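Local coordinates for protein beta-mannosidase (Trichoderma harzianum, PDB 4CVU) that hydrolyses beta-mannosidic bonds, probably releasing mannose from the non-reducing ends of beta-mannosides, as a fungal member of glycoside hydrolase family 2, at residues P204-V209 / P392-P397; V272-A277 / Y324-S329; E738-S743 / T841-H846; V859-L864 / S935-T940. All blocks are in the same frame, centred on the assembly; numbering follows the deposited sequence. Where two conformers were deposited one is given.

Contact 1: residues P204-V209 / P392-P397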
loop_
_atom_site.group_PDB
_atom_site.type_symbol
_atom_site.label_atom_id
_atom_site.label_comp_id
_atom_site.label_asym_id
_atom_site.label_seq_id
_atom_site.Cartn_x
_atom_site.Cartn_y
_atom_site.Cartn_z
ATOM N N PRO A 204 12.891 -11.885 6.191
ATOM C CA PRO A 204 11.696 -12.582 6.664
ATOM C C PRO A 204 11.886 -14.096 6.678
ATOM O O PRO A 204 12.952 -14.628 6.221
ATOM C CB PRO A 204 10.628 -12.193 5.608
ATOM C CG PRO A 204 11.423 -12.054 4.345
ATOM C CD PRO A 204 12.793 -11.533 4.756
ATOM N N ALA A 205 10.881 -14.799 7.184
ATOM C CA ALA A 205 10.947 -16.233 7.334
ATOM C C ALA A 205 9.799 -16.906 6.634
ATOM O O ALA A 205 8.866 -17.377 7.318
ATOM C CB ALA A 205 10.898 -16.592 8.810
ATOM N N PHE A 206 9.875 -16.999 5.311
ATOM C CA PHE A 206 8.761 -17.551 4.526
ATOM C C PHE A 206 8.775 -19.066 4.343
ATOM O O PHE A 206 7.759 -19.642 3.930
ATOM C CB PHE A 206 8.656 -16.829 3.173
ATOM C CG PHE A 206 8.172 -15.408 3.295
ATOM C CD1 PHE A 206 6.954 -15.134 3.911
ATOM C CD2 PHE A 206 8.943 -14.346 2.840
ATOM C CE1 PHE A 206 6.522 -13.842 4.065
ATOM C CE2 PHE A 206 8.499 -13.042 2.993
ATOM C CZ PHE A 206 7.279 -12.809 3.597
ATOM N N SER A 207 9.932 -19.693 4.612
ATOM C CA SER A 207 10.146 -21.123 4.404
ATOM C C SER A 207 9.430 -21.652 3.149
ATOM O O SER A 207 8.614 -22.585 3.246
ATOM C CB SER A 207 9.663 -21.917 5.611
ATOM O OG SER A 207 9.820 -23.294 5.361
ATOM N N PRO A 208 9.808 -21.130 1.975
ATOM C CA PRO A 208 9.168 -21.535 0.716
ATOM C C PRO A 208 9.582 -22.935 0.291
ATOM O O PRO A 208 10.621 -23.474 0.763
ATOM C CB PRO A 208 9.661 -20.477 -0.256
ATOM C CG PRO A 208 11.026 -20.124 0.266
ATOM C CD PRO A 208 10.788 -20.067 1.750
ATOM N N VAL A 209 8.741 -23.545 -0.540
ATOM C CA VAL A 209 8.976 -24.906 -1.036
ATOM C C VAL A 209 8.533 -24.974 -2.473
ATOM O O VAL A 209 7.631 -24.229 -2.880
ATOM C CB VAL A 209 8.258 -26.015 -0.246
ATOM C CG1 VAL A 209 8.756 -26.049 1.200
ATOM C CG2 VAL A 209 6.747 -25.840 -0.269
ATOM N N PRO A 392 19.328 -11.974 -2.909
ATOM C CA PRO A 392 18.512 -10.766 -3.297
ATOM C C PRO A 392 16.986 -10.911 -3.093
ATOM O O PRO A 392 16.284 -9.905 -3.131
ATOM C CB PRO A 392 18.810 -10.625 -4.792
ATOM C CG PRO A 392 19.041 -12.047 -5.227
ATOM C CD PRO A 392 19.806 -12.700 -4.084
ATOM N N ASP A 393 16.479 -12.124 -2.842
ATOM C CA ASP A 393 15.051 -12.346 -2.764
ATOM C C ASP A 393 14.812 -13.502 -1.812
ATOM O O ASP A 393 15.681 -14.355 -1.618
ATOM C CB ASP A 393 14.511 -12.599 -4.164
ATOM C CG ASP A 393 13.019 -12.250 -4.334
ATOM O OD1 ASP A 393 12.133 -13.066 -3.928
ATOM O OD2 ASP A 393 12.700 -11.164 -4.911
ATOM N N ALA A 394 13.643 -13.522 -1.181
ATOM C CA ALA A 394 13.296 -14.674 -0.369
ATOM C C ALA A 394 12.873 -15.868 -1.252
ATOM O O ALA A 394 12.808 -17.010 -0.767
ATOM C CB ALA A 394 12.230 -14.313 0.660
ATOM N N PHE A 395 12.572 -15.602 -2.522
ATOM C CA PHE A 395 12.161 -16.621 -3.467
ATOM C C PHE A 395 13.102 -16.656 -4.678
ATOM O O PHE A 395 12.980 -15.893 -5.632
ATOM C CB PHE A 395 10.713 -16.386 -3.882
ATOM C CG PHE A 395 9.820 -16.088 -2.722
ATOM C CD1 PHE A 395 9.383 -17.111 -1.879
ATOM C CD2 PHE A 395 9.448 -14.822 -2.439
ATOM C CE1 PHE A 395 8.566 -16.833 -0.798
ATOM C CE2 PHE A 395 8.662 -14.533 -1.352
ATOM C CZ PHE A 395 8.217 -15.541 -0.519
ATOM N N TRP A 396 14.047 -17.563 -4.626
ATOM C CA TRP A 396 15.122 -17.629 -5.617
ATOM C C TRP A 396 14.599 -17.765 -7.049
ATOM O O TRP A 396 15.122 -17.123 -7.943
ATOM C CB TRP A 396 16.112 -18.756 -5.287
ATOM C CG TRP A 396 17.260 -18.283 -4.391
ATOM C CD1 TRP A 396 17.395 -18.485 -3.051
ATOM C CD2 TRP A 396 18.368 -17.492 -4.793
ATOM N NE1 TRP A 396 18.548 -17.873 -2.586
ATOM C CE2 TRP A 396 19.170 -17.268 -3.651
ATOM C CE3 TRP A 396 18.791 -16.974 -6.019
ATOM C CZ2 TRP A 396 20.337 -16.562 -3.702
ATOM C CZ3 TRP A 396 19.940 -16.270 -6.073
ATOM C CH2 TRP A 396 20.732 -16.080 -4.913
ATOM N N PRO A 397 13.522 -18.535 -7.252
ATOM C CA PRO A 397 13.046 -18.608 -8.626
ATOM C C PRO A 397 12.752 -17.279 -9.331
ATOM O O PRO A 397 12.872 -17.213 -10.552
ATOM C CB PRO A 397 11.791 -19.452 -8.505
ATOM C CG PRO A 397 12.071 -20.352 -7.354
ATOM C CD PRO A 397 12.764 -19.431 -6.373
#

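Contact 2: residues V272-A277 / Y324-S329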
loop_
_atom_site.group_PDB
_atom_site.type_symbol
_atom_site.label_atom_id
_atom_site.label_comp_id
_atom_site.label_asym_id
_atom_site.label_seq_id
_atom_site.Cartn_x
_atom_site.Cartn_y
_atom_site.Cartn_z
ATOM N N VAL A 272 39.429 -32.761 -26.333
ATOM C CA VAL A 272 38.968 -31.414 -25.996
ATOM C C VAL A 272 39.355 -30.395 -27.049
ATOM O O VAL A 272 40.435 -30.479 -27.630
ATOM C CB VAL A 272 39.507 -30.929 -24.628
ATOM C CG1 VAL A 272 38.947 -31.794 -23.510
ATOM C CG2 VAL A 272 41.033 -30.916 -24.587
ATOM N N ILE A 273 38.459 -29.442 -27.290
ATOM C CA ILE A 273 38.767 -28.230 -28.048
ATOM C C ILE A 273 38.618 -27.039 -27.105
ATOM O O ILE A 273 37.558 -26.846 -26.500
ATOM C CB ILE A 273 37.831 -28.057 -29.274
ATOM C CG1 ILE A 273 37.987 -29.241 -30.251
ATOM C CG2 ILE A 273 38.136 -26.749 -30.003
ATOM C CD1 ILE A 273 36.775 -29.485 -31.126
ATOM N N ILE A 274 39.681 -26.260 -26.969
ATOM C CA ILE A 274 39.689 -25.061 -26.146
ATOM C C ILE A 274 39.869 -23.882 -27.078
ATOM O O ILE A 274 40.877 -23.776 -27.761
ATOM C CB ILE A 274 40.823 -25.081 -25.101
ATOM C CG1 ILE A 274 40.754 -26.361 -24.254
ATOM C CG2 ILE A 274 40.759 -23.839 -24.231
ATOM C CD1 ILE A 274 41.787 -26.440 -23.148
ATOM N N THR A 275 38.890 -22.980 -27.059
ATOM C CA THR A 275 38.799 -21.880 -28.008
ATOM C C THR A 275 38.523 -20.555 -27.281
ATOM O O THR A 275 38.027 -20.544 -26.146
ATOM C CB THR A 275 37.698 -22.172 -29.057
ATOM O OG1 THR A 275 37.563 -21.061 -29.944
ATOM C CG2 THR A 275 36.349 -22.436 -28.396
ATOM N N ASP A 276 38.833 -19.445 -27.940
ATOM C CA ASP A 276 38.614 -18.134 -27.353
ATOM C C ASP A 276 37.118 -17.918 -27.145
ATOM O O ASP A 276 36.323 -18.151 -28.058
ATOM C CB ASP A 276 39.194 -17.025 -28.232
ATOM C CG ASP A 276 39.456 -15.756 -27.445
ATOM O OD1 ASP A 276 38.498 -15.029 -27.111
ATOM O OD2 ASP A 276 40.632 -15.491 -27.152
ATOM N N ALA A 277 36.746 -17.465 -25.943
ATOM C CA ALA A 277 35.344 -17.378 -25.556
ATOM C C ALA A 277 34.569 -16.346 -26.368
ATOM O O ALA A 277 33.364 -16.529 -26.599
ATOM C CB ALA A 277 35.230 -17.084 -24.067
ATOM N N TYR A 324 37.815 -18.788 -21.950
ATOM C CA TYR A 324 37.848 -19.716 -23.055
ATOM C C TYR A 324 36.700 -20.703 -22.945
ATOM O O TYR A 324 36.324 -21.073 -21.847
ATOM C CB TYR A 324 39.183 -20.497 -23.047
ATOM C CG TYR A 324 40.429 -19.676 -23.313
ATOM C CD1 TYR A 324 40.846 -19.414 -24.615
ATOM C CD2 TYR A 324 41.238 -19.226 -22.270
ATOM C CE1 TYR A 324 41.997 -18.684 -24.875
ATOM C CE2 TYR A 324 42.382 -18.498 -22.514
ATOM C CZ TYR A 324 42.768 -18.235 -23.822
ATOM O OH TYR A 324 43.899 -17.511 -24.068
ATOM N N ASN A 325 36.167 -21.142 -24.080
ATOM C CA ASN A 325 35.253 -22.274 -24.106
ATOM C C ASN A 325 36.026 -23.595 -24.274
ATOM O O ASN A 325 36.884 -23.708 -25.138
ATOM C CB ASN A 325 34.203 -22.107 -25.208
ATOM C CG ASN A 325 33.210 -20.966 -24.910
ATOM O OD1 ASN A 325 33.119 -20.484 -23.774
ATOM N ND2 ASN A 325 32.443 -20.551 -25.920
ATOM N N ILE A 326 35.722 -24.569 -23.425
ATOM C CA ILE A 326 36.289 -25.891 -23.497
ATOM C C ILE A 326 35.135 -26.842 -23.713
ATOM O O ILE A 326 34.246 -26.949 -22.858
ATOM C CB ILE A 326 37.131 -26.269 -22.247
ATOM C CG1 ILE A 326 37.605 -27.732 -22.320
ATOM C CG2 ILE A 326 36.376 -26.071 -20.952
ATOM C CD1 ILE A 326 38.670 -28.097 -21.297
ATOM N N THR A 327 35.142 -27.500 -24.876
ATOM C CA THR A 327 34.188 -28.553 -25.189
ATOM C C THR A 327 34.908 -29.897 -25.054
ATOM O O THR A 327 35.980 -30.104 -25.647
ATOM C CB THR A 327 33.606 -28.382 -26.608
ATOM O OG1 THR A 327 32.991 -27.094 -26.724
ATOM C CG2 THR A 327 32.570 -29.448 -26.918
ATOM N N VAL A 328 34.320 -30.799 -24.268
ATOM C CA VAL A 328 34.905 -32.109 -23.971
ATOM C C VAL A 328 34.019 -33.191 -24.553
ATOM O O VAL A 328 32.854 -33.269 -24.199
ATOM C CB VAL A 328 35.007 -32.353 -22.450
ATOM C CG1 VAL A 328 35.600 -33.725 -22.164
ATOM C CG2 VAL A 328 35.832 -31.276 -21.770
ATOM N N SER A 329 34.570 -34.035 -25.426
ATOM C CA SER A 329 33.816 -35.128 -26.050
ATOM C C SER A 329 34.332 -36.494 -25.580
ATOM O O SER A 329 35.545 -36.719 -25.494
ATOM C CB SER A 329 33.902 -35.046 -27.582
ATOM O OG SER A 329 33.511 -33.769 -28.062
HETATM O O HOH W 1 35.269 -25.526 -27.458
#

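Contact 3: residues E738-S743 / T841-H846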
loop_
_atom_site.group_PDB
_atom_site.type_symbol
_atom_site.label_atom_id
_atom_site.label_comp_id
_atom_site.label_asym_id
_atom_site.label_seq_id
_atom_site.Cartn_x
_atom_site.Cartn_y
_atom_site.Cartn_z
ATOM N N GLU A 738 38.333 3.944 -4.249
ATOM C CA GLU A 738 39.111 4.359 -5.411
ATOM C C GLU A 738 40.579 3.902 -5.249
ATOM O O GLU A 738 41.063 3.669 -4.131
ATOM C CB GLU A 738 39.032 5.884 -5.603
ATOM C CG GLU A 738 37.705 6.362 -6.188
ATOM C CD GLU A 738 37.770 7.778 -6.700
ATOM O OE1 GLU A 738 38.602 8.019 -7.574
ATOM O OE2 GLU A 738 37.051 8.651 -6.233
ATOM N N HIS A 739 41.265 3.759 -6.380
ATOM C CA HIS A 739 42.649 3.242 -6.383
ATOM C C HIS A 739 43.586 4.045 -5.500
ATOM O O HIS A 739 44.357 3.481 -4.772
ATOM C CB HIS A 739 43.198 3.140 -7.807
ATOM C CG HIS A 739 42.486 2.132 -8.648
ATOM N ND1 HIS A 739 42.546 0.776 -8.403
ATOM C CD2 HIS A 739 41.686 2.285 -9.728
ATOM C CE1 HIS A 739 41.808 0.138 -9.300
ATOM N NE2 HIS A 739 41.286 1.027 -10.120
ATOM N N VAL A 740 43.493 5.375 -5.572
ATOM C CA VAL A 740 44.336 6.293 -4.808
ATOM C C VAL A 740 43.419 7.300 -4.088
ATOM O O VAL A 740 42.649 8.006 -4.733
ATOM C CB VAL A 740 45.309 7.040 -5.757
ATOM C CG1 VAL A 740 46.348 7.827 -4.987
ATOM C CG2 VAL A 740 46.008 6.064 -6.695
ATOM N N ILE A 741 43.493 7.331 -2.759
ATOM C CA ILE A 741 42.642 8.177 -1.929
ATOM C C ILE A 741 43.479 8.958 -0.930
ATOM O O ILE A 741 44.547 8.514 -0.512
ATOM C CB ILE A 741 41.548 7.347 -1.183
ATOM C CG1 ILE A 741 42.191 6.303 -0.244
ATOM C CG2 ILE A 741 40.632 6.653 -2.195
ATOM C CD1 ILE A 741 41.215 5.665 0.734
ATOM N N ALA A 742 42.989 10.143 -0.594
ATOM C CA ALA A 742 43.486 10.969 0.512
ATOM C C ALA A 742 42.455 10.913 1.617
ATOM O O ALA A 742 41.276 11.183 1.381
ATOM C CB ALA A 742 43.676 12.413 0.054
ATOM N N SER A 743 42.889 10.585 2.820
ATOM C CA SER A 743 41.981 10.251 3.895
ATOM C C SER A 743 42.295 11.086 5.127
ATOM O O SER A 743 43.469 11.227 5.481
ATOM C CB SER A 743 42.093 8.759 4.230
ATOM O OG SER A 743 41.659 7.921 3.152
ATOM N N THR A 841 47.347 6.562 -16.609
ATOM C CA THR A 841 46.018 6.963 -16.170
ATOM C C THR A 841 46.142 8.086 -15.158
ATOM O O THR A 841 47.099 8.141 -14.388
ATOM C CB THR A 841 45.279 5.767 -15.528
ATOM O OG1 THR A 841 44.949 4.826 -16.542
ATOM C CG2 THR A 841 43.996 6.184 -14.841
ATOM N N THR A 842 45.164 8.979 -15.158
ATOM C CA THR A 842 45.078 10.003 -14.119
ATOM C C THR A 842 44.020 9.591 -13.053
ATOM O O THR A 842 42.873 9.286 -13.367
ATOM C CB THR A 842 44.834 11.414 -14.706
ATOM O OG1 THR A 842 44.429 12.317 -13.659
ATOM C CG2 THR A 842 43.779 11.390 -15.801
ATOM N N PHE A 843 44.461 9.557 -11.801
ATOM C CA PHE A 843 43.616 9.201 -10.658
ATOM C C PHE A 843 43.250 10.449 -9.838
ATOM O O PHE A 843 44.129 11.233 -9.467
ATOM C CB PHE A 843 44.357 8.206 -9.762
ATOM C CG PHE A 843 44.754 6.946 -10.459
ATOM C CD1 PHE A 843 43.806 5.978 -10.763
ATOM C CD2 PHE A 843 46.071 6.723 -10.817
ATOM C CE1 PHE A 843 44.156 4.806 -11.415
ATOM C CE2 PHE A 843 46.435 5.554 -11.470
ATOM C CZ PHE A 843 45.474 4.593 -11.772
ATOM N N THR A 844 41.965 10.652 -9.572
ATOM C CA THR A 844 41.516 11.783 -8.760
ATOM C C THR A 844 40.523 11.333 -7.676
ATOM O O THR A 844 39.671 10.494 -7.906
ATOM C CB THR A 844 40.798 12.819 -9.618
ATOM O OG1 THR A 844 39.771 12.141 -10.315
ATOM C CG2 THR A 844 41.695 13.381 -10.610
ATOM N N HIS A 845 40.652 11.919 -6.506
ATOM C CA HIS A 845 39.824 11.595 -5.359
ATOM C C HIS A 845 39.408 12.901 -4.680
ATOM O O HIS A 845 40.245 13.734 -4.438
ATOM C CB HIS A 845 40.638 10.757 -4.368
ATOM C CG HIS A 845 39.882 10.335 -3.170
ATOM N ND1 HIS A 845 40.269 10.652 -1.893
ATOM C CD2 HIS A 845 38.744 9.613 -3.055
ATOM C CE1 HIS A 845 39.409 10.134 -1.045
ATOM N NE2 HIS A 845 38.482 9.491 -1.726
ATOM N N HIS A 846 38.125 13.035 -4.375
ATOM C CA HIS A 846 37.543 14.170 -3.667
ATOM C C HIS A 846 37.139 13.743 -2.261
ATOM O O HIS A 846 36.695 12.647 -2.047
ATOM C CB HIS A 846 36.352 14.737 -4.431
ATOM C CG HIS A 846 36.708 15.183 -5.805
ATOM N ND1 HIS A 846 36.865 14.302 -6.855
ATOM C CD2 HIS A 846 37.035 16.407 -6.293
ATOM C CE1 HIS A 846 37.238 14.968 -7.936
ATOM N NE2 HIS A 846 37.355 16.245 -7.618
HETATM O O HOH W 2 36.472 10.948 -5.556
HETATM O O HOH W 3 40.394 7.910 -10.357
#

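Contact 4: residues V859-L864 / S935-T940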
loop_
_atom_site.group_PDB
_atom_site.type_symbol
_atom_site.label_atom_id
_atom_site.label_comp_id
_atom_site.label_asym_id
_atom_site.label_seq_id
_atom_site.Cartn_x
_atom_site.Cartn_y
_atom_site.Cartn_z
ATOM N N VAL A 859 25.767 25.597 8.926
ATOM C CA VAL A 859 25.354 25.691 7.534
ATOM C C VAL A 859 24.214 26.693 7.338
ATOM O O VAL A 859 23.348 26.878 8.212
ATOM C CB VAL A 859 24.921 24.327 6.929
ATOM C CG1 VAL A 859 26.142 23.469 6.601
ATOM C CG2 VAL A 859 23.988 23.562 7.861
ATOM N N SER A 860 24.221 27.333 6.178
ATOM C CA SER A 860 23.169 28.237 5.810
ATOM C C SER A 860 22.603 27.730 4.496
ATOM O O SER A 860 23.174 26.868 3.855
ATOM C CB SER A 860 23.716 29.678 5.692
ATOM O OG SER A 860 24.775 29.771 4.749
ATOM N N ASP A 861 21.494 28.278 4.081
ATOM C CA ASP A 861 20.906 27.859 2.812
ATOM C C ASP A 861 21.902 28.120 1.664
ATOM O O ASP A 861 22.166 29.276 1.313
ATOM C CB ASP A 861 19.594 28.620 2.588
ATOM C CG ASP A 861 18.833 28.111 1.401
ATOM O OD1 ASP A 861 19.397 27.333 0.594
ATOM O OD2 ASP A 861 17.672 28.518 1.273
ATOM N N PRO A 862 22.457 27.055 1.067
ATOM C CA PRO A 862 23.347 27.193 -0.082
ATOM C C PRO A 862 22.636 27.581 -1.375
ATOM O O PRO A 862 23.300 27.819 -2.372
ATOM C CB PRO A 862 23.929 25.779 -0.237
ATOM C CG PRO A 862 22.802 24.896 0.216
ATOM C CD PRO A 862 22.155 25.637 1.353
ATOM N N LYS A 863 21.320 27.612 -1.369
ATOM C CA LYS A 863 20.546 27.979 -2.556
ATOM C C LYS A 863 21.003 27.195 -3.773
ATOM O O LYS A 863 21.602 27.742 -4.681
ATOM C CB LYS A 863 20.643 29.496 -2.813
ATOM C CG LYS A 863 20.112 30.309 -1.644
ATOM C CD LYS A 863 19.129 31.368 -2.108
ATOM C CE LYS A 863 18.500 32.105 -0.936
ATOM N NZ LYS A 863 17.708 31.175 -0.082
ATOM N N LEU A 864 20.720 25.889 -3.768
ATOM C CA LEU A 864 21.180 24.995 -4.799
ATOM C C LEU A 864 20.343 25.181 -6.047
ATOM O O LEU A 864 19.144 25.399 -5.951
ATOM C CB LEU A 864 21.056 23.533 -4.348
ATOM C CG LEU A 864 22.020 23.008 -3.289
ATOM C CD1 LEU A 864 21.482 21.721 -2.711
ATOM C CD2 LEU A 864 23.381 22.759 -3.908
ATOM N N SER A 935 20.621 19.191 0.591
ATOM C CA SER A 935 21.875 19.122 1.382
ATOM C C SER A 935 21.601 18.976 2.873
ATOM O O SER A 935 20.480 18.975 3.353
ATOM C CB SER A 935 22.731 20.370 1.099
ATOM O OG SER A 935 22.229 21.570 1.730
ATOM N N LEU A 936 22.661 18.942 3.658
ATOM C CA LEU A 936 22.496 18.869 5.073
ATOM C C LEU A 936 21.563 19.933 5.605
ATOM O O LEU A 936 20.777 19.681 6.552
ATOM C CB LEU A 936 23.886 19.063 5.704
ATOM C CG LEU A 936 24.026 18.686 7.157
ATOM C CD1 LEU A 936 23.982 17.178 7.391
ATOM C CD2 LEU A 936 25.361 19.257 7.647
ATOM N N TRP A 937 21.671 21.145 5.054
ATOM C CA TRP A 937 20.821 22.266 5.468
ATOM C C TRP A 937 19.356 21.888 5.499
ATOM O O TRP A 937 18.605 22.304 6.374
ATOM C CB TRP A 937 21.045 23.465 4.515
ATOM C CG TRP A 937 19.992 24.522 4.583
ATOM C CD1 TRP A 937 18.940 24.704 3.710
ATOM C CD2 TRP A 937 19.858 25.515 5.591
ATOM N NE1 TRP A 937 18.179 25.747 4.121
ATOM C CE2 TRP A 937 18.708 26.267 5.275
ATOM C CE3 TRP A 937 20.594 25.836 6.737
ATOM C CZ2 TRP A 937 18.268 27.345 6.058
ATOM C CZ3 TRP A 937 20.163 26.906 7.530
ATOM C CH2 TRP A 937 19.003 27.657 7.181
ATOM N N ASP A 938 18.939 21.072 4.543
ATOM C CA ASP A 938 17.507 20.799 4.411
ATOM C C ASP A 938 16.972 19.879 5.525
ATOM O O ASP A 938 15.781 19.866 5.764
ATOM C CB ASP A 938 17.216 20.189 3.050
ATOM C CG ASP A 938 17.411 21.183 1.948
ATOM O OD1 ASP A 938 16.666 22.175 1.919
ATOM O OD2 ASP A 938 18.322 20.986 1.129
ATOM N N LEU A 939 17.853 19.167 6.233
ATOM C CA LEU A 939 17.424 18.367 7.388
ATOM C C LEU A 939 16.888 19.250 8.524
ATOM O O LEU A 939 16.105 18.783 9.336
ATOM C CB LEU A 939 18.564 17.507 7.931
ATOM C CG LEU A 939 19.175 16.438 7.006
ATOM C CD1 LEU A 939 20.213 15.644 7.761
ATOM C CD2 LEU A 939 18.102 15.504 6.490
ATOM N N THR A 940 17.283 20.519 8.531
ATOM C CA THR A 940 17.125 21.416 9.670
ATOM C C THR A 940 15.920 22.364 9.503
ATOM O O THR A 940 15.565 23.049 10.443
ATOM C CB THR A 940 18.438 22.231 9.894
ATOM O OG1 THR A 940 18.459 23.420 9.080
ATOM C CG2 THR A 940 19.711 21.387 9.546
#

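Contact 1: residues P204-V209 / P392-P397
Phe-395 reaches across to Pro-208 and Phe-206, its CG beside the backbone N and anti to the carbonyl carbon (chi1 -45°). Beyond CB and CG the contact begins on the ring: CD1 lies 3.7 Å from Pro-208 CB, an atom near the ring plane and therefore at the edge. CE1 bridges the two partners, between Pro-208 CB and Phe-206 CB. The tip, CZ, comes 3.6 Å from CD2 of Phe-206. The two phenyl planes differ by 28° and their centroids are 5.5 Å apart, so the rings are slid past each other and barely overlap. Ala-394 fills the angle between them: its CB is 3.9 Å from Phe-206 CD2, in the plane of that ring, and lies over one face of Phe-395 toward the rim. An Asx turn, Phe-395 N to Asp-393 OD1 at 2.9 Å, holds the backbone that presents both residues. An alanine in place of Phe-395 would probably open a gap beside Phe-206 and Pro-208. Segment 204-209, in the galactose-binding-like domain, lies in the loop leading to strand 215-221. It packs on the connection from strand 380-389 to helix 401-413, a beta-alpha loop consistent with the (beta/alpha)8 barrel of family 2 enzymes. Helix 57-63 flanks the contact, with Leu-59 touching Phe-395 and His-58 touching both Phe-395 and Pro-208.

Contact 2: residues V272-A277 / Y324-S329
Val-272 and Val-328 make the closest side-chain pair on the buried face of this antiparallel ladder. CG1 of Val-272, anti to the carbonyl carbon (chi1 -65°), is the branch that meets Val-328, 3.6 Å from its CG2. The next pair along that face is Ile-274 with Ile-326: the chains lie side by side, pointing the same way, CG1 of Ile-274 3.9 Å from CG1 of Ile-326. Both pairs are non-hydrogen-bonded ones. Ile-274 also sends CG2 toward Tyr-324 CB, while the edge of the Tyr-324 ring meets the peptide of Thr-275, CD1 of Tyr-324 being 3.4 Å from Thr-275 O. The phenol OH is hydrogen-bonded beyond the ladder, to Lys-311 N.

The other face, carrying Ile-273, Thr-275, Asn-325 and Thr-327, is looser and partly open to solvent. Its two pairs are the hydrogen-bonded ones, each joined by two N-H...O bonds: those between Ile-273 and Thr-327 are both 3.0 Å from N to O. In the Thr-275/Asn-325 pair, the bond from Asn-325 N to Thr-275 O is bent (137° at the hydrogen). A water sits on this side, donating to Ile-273 O at 2.8 Å, so that oxygen is gripped twice; the same water is hydrogen-bonded to Thr-327 OG1.

Within the immunoglobulin-like beta-sandwich expected of this family 2 domain, strand 268-276 lies between 283-294 and 324-332, and the latter is followed by edge strand 340-346. Strand 252-261 covers the face of Ile-326 and Val-328 with Val-254, Ala-256 and Leu-258.

Contact 3: residues E738-S743 / T841-H846
Ile-741 and His-845 supply the CH-pi contact: CB of Ile-741 stands 3.6 Å from the imidazole centroid, 15° off the ring normal, and CG2 reaches the NE2 and CD2 atoms. CG of His-845, anti to its backbone N, carries the ring across to Ile-741. At the edge of that ring, OE2 of Glu-738 packs 3.7 Å from CD2 of His-845. Apolar and aromatic packing follows at the other end, where CG2 of Val-740 rests against Phe-843 CG. CD2 of His-739 is 3.9 Å from Phe-843 CE1. The two ring planes are inclined at 69°. His-739 has its polar partners in Asp-317 and Asp-760. The polar link across the contact is a water that donates to Glu-738 OE2 and accepts from His-846 N. An alanine in place of His-845 would probably leave a gap beside Ile-741 and take from Glu-738 OE2 its ring-edge neighbour. The strands cross at 28° without backbone bridges and are the outermost strands of two separate sheets of the Ig-like domain. Side chains and water, not a shared ladder, therefore join them, and OE1 of Glu-738, 2.7 Å from Thr-844 O, would sit more easily if the acid held a proton.

Contact 4: residues V859-L864 / S935-T940
An Asx turn at Asp-861 and a short run of helical backbone angles at 936-939 meet here in the C-terminal Ig-fold domain, Trp-937 laying one face of its indole on the backbone of Ser-860 and Asp-861. The CA of Asp-861 lies 3.6 Å from the centroid of the five-membered ring and 6° off its normal, a nearly vertical CH-pi contact. Asp-861 N lies over the centre of the indole, and the carbonyl carbon of Ser-860 sits above its rim. CG of Trp-937, anti to the backbone N (chi1 164°), carries the indole out over the turn. The benzo side runs on to Val-859, whose O is 3.3 Å from Trp-937 CZ3. CB of Trp-937 lies 4.0 Å from Pro-862 CD. The carboxylate of Asp-861 is turned within 16° of the indole plane, yet it spends its oxygens on Lys-863: OD1 takes the backbone N at 2.8 Å, closing the Asx turn, and OD2 forms a salt bridge with NZ at 3.0 Å. On the other face of the indole, Thr-940 OG1 stands above the rim, fixed by donating to Trp-937 O at 2.9 Å. That carbonyl also accepts from Thr-940 N. The helical run is tied at its start by Ser-935 N bonding Asp-938 OD2 at 3.0 Å. Apolar contact is sparser: Val-859 CG1 with Leu-936 CD2, Val-859 CG2 with Trp-937 CE3, and Leu-864 CD1 with Ser-935 CB. Helix 664-692 packs on Leu-936 and Leu-939 through Leu-677. CH-pi packing of an indole over an Asx turn thus closes the end of the Ig-fold domain, where the lead-in to strand 864-869 meets the chain after 932-934.

Contacts 1 and 3 are buried, 2 and 4 partly open. Only contact 2 is a backbone ladder within one sheet; contact 3 joins outermost strands of two sheets through side chains and water, and contacts 1 and 4 join loops. Contact 1 has no hydrogen bond across its segments and is mostly apolar, and contact 4 sets an indole on peptides with Asp-861 and Lys-863 paired within one segment. Chemistry tracks place: proline and phenylalanine packing where the galactose-binding-like domain meets the loop 392-397, histidine and carboxylate between sheets, and bonds with solvent on a sheet face. Contacts 3 and 4, centres about 28 Å apart, lie beside helix 664-692; the centres of 2 and 4 are about 59 Å apart.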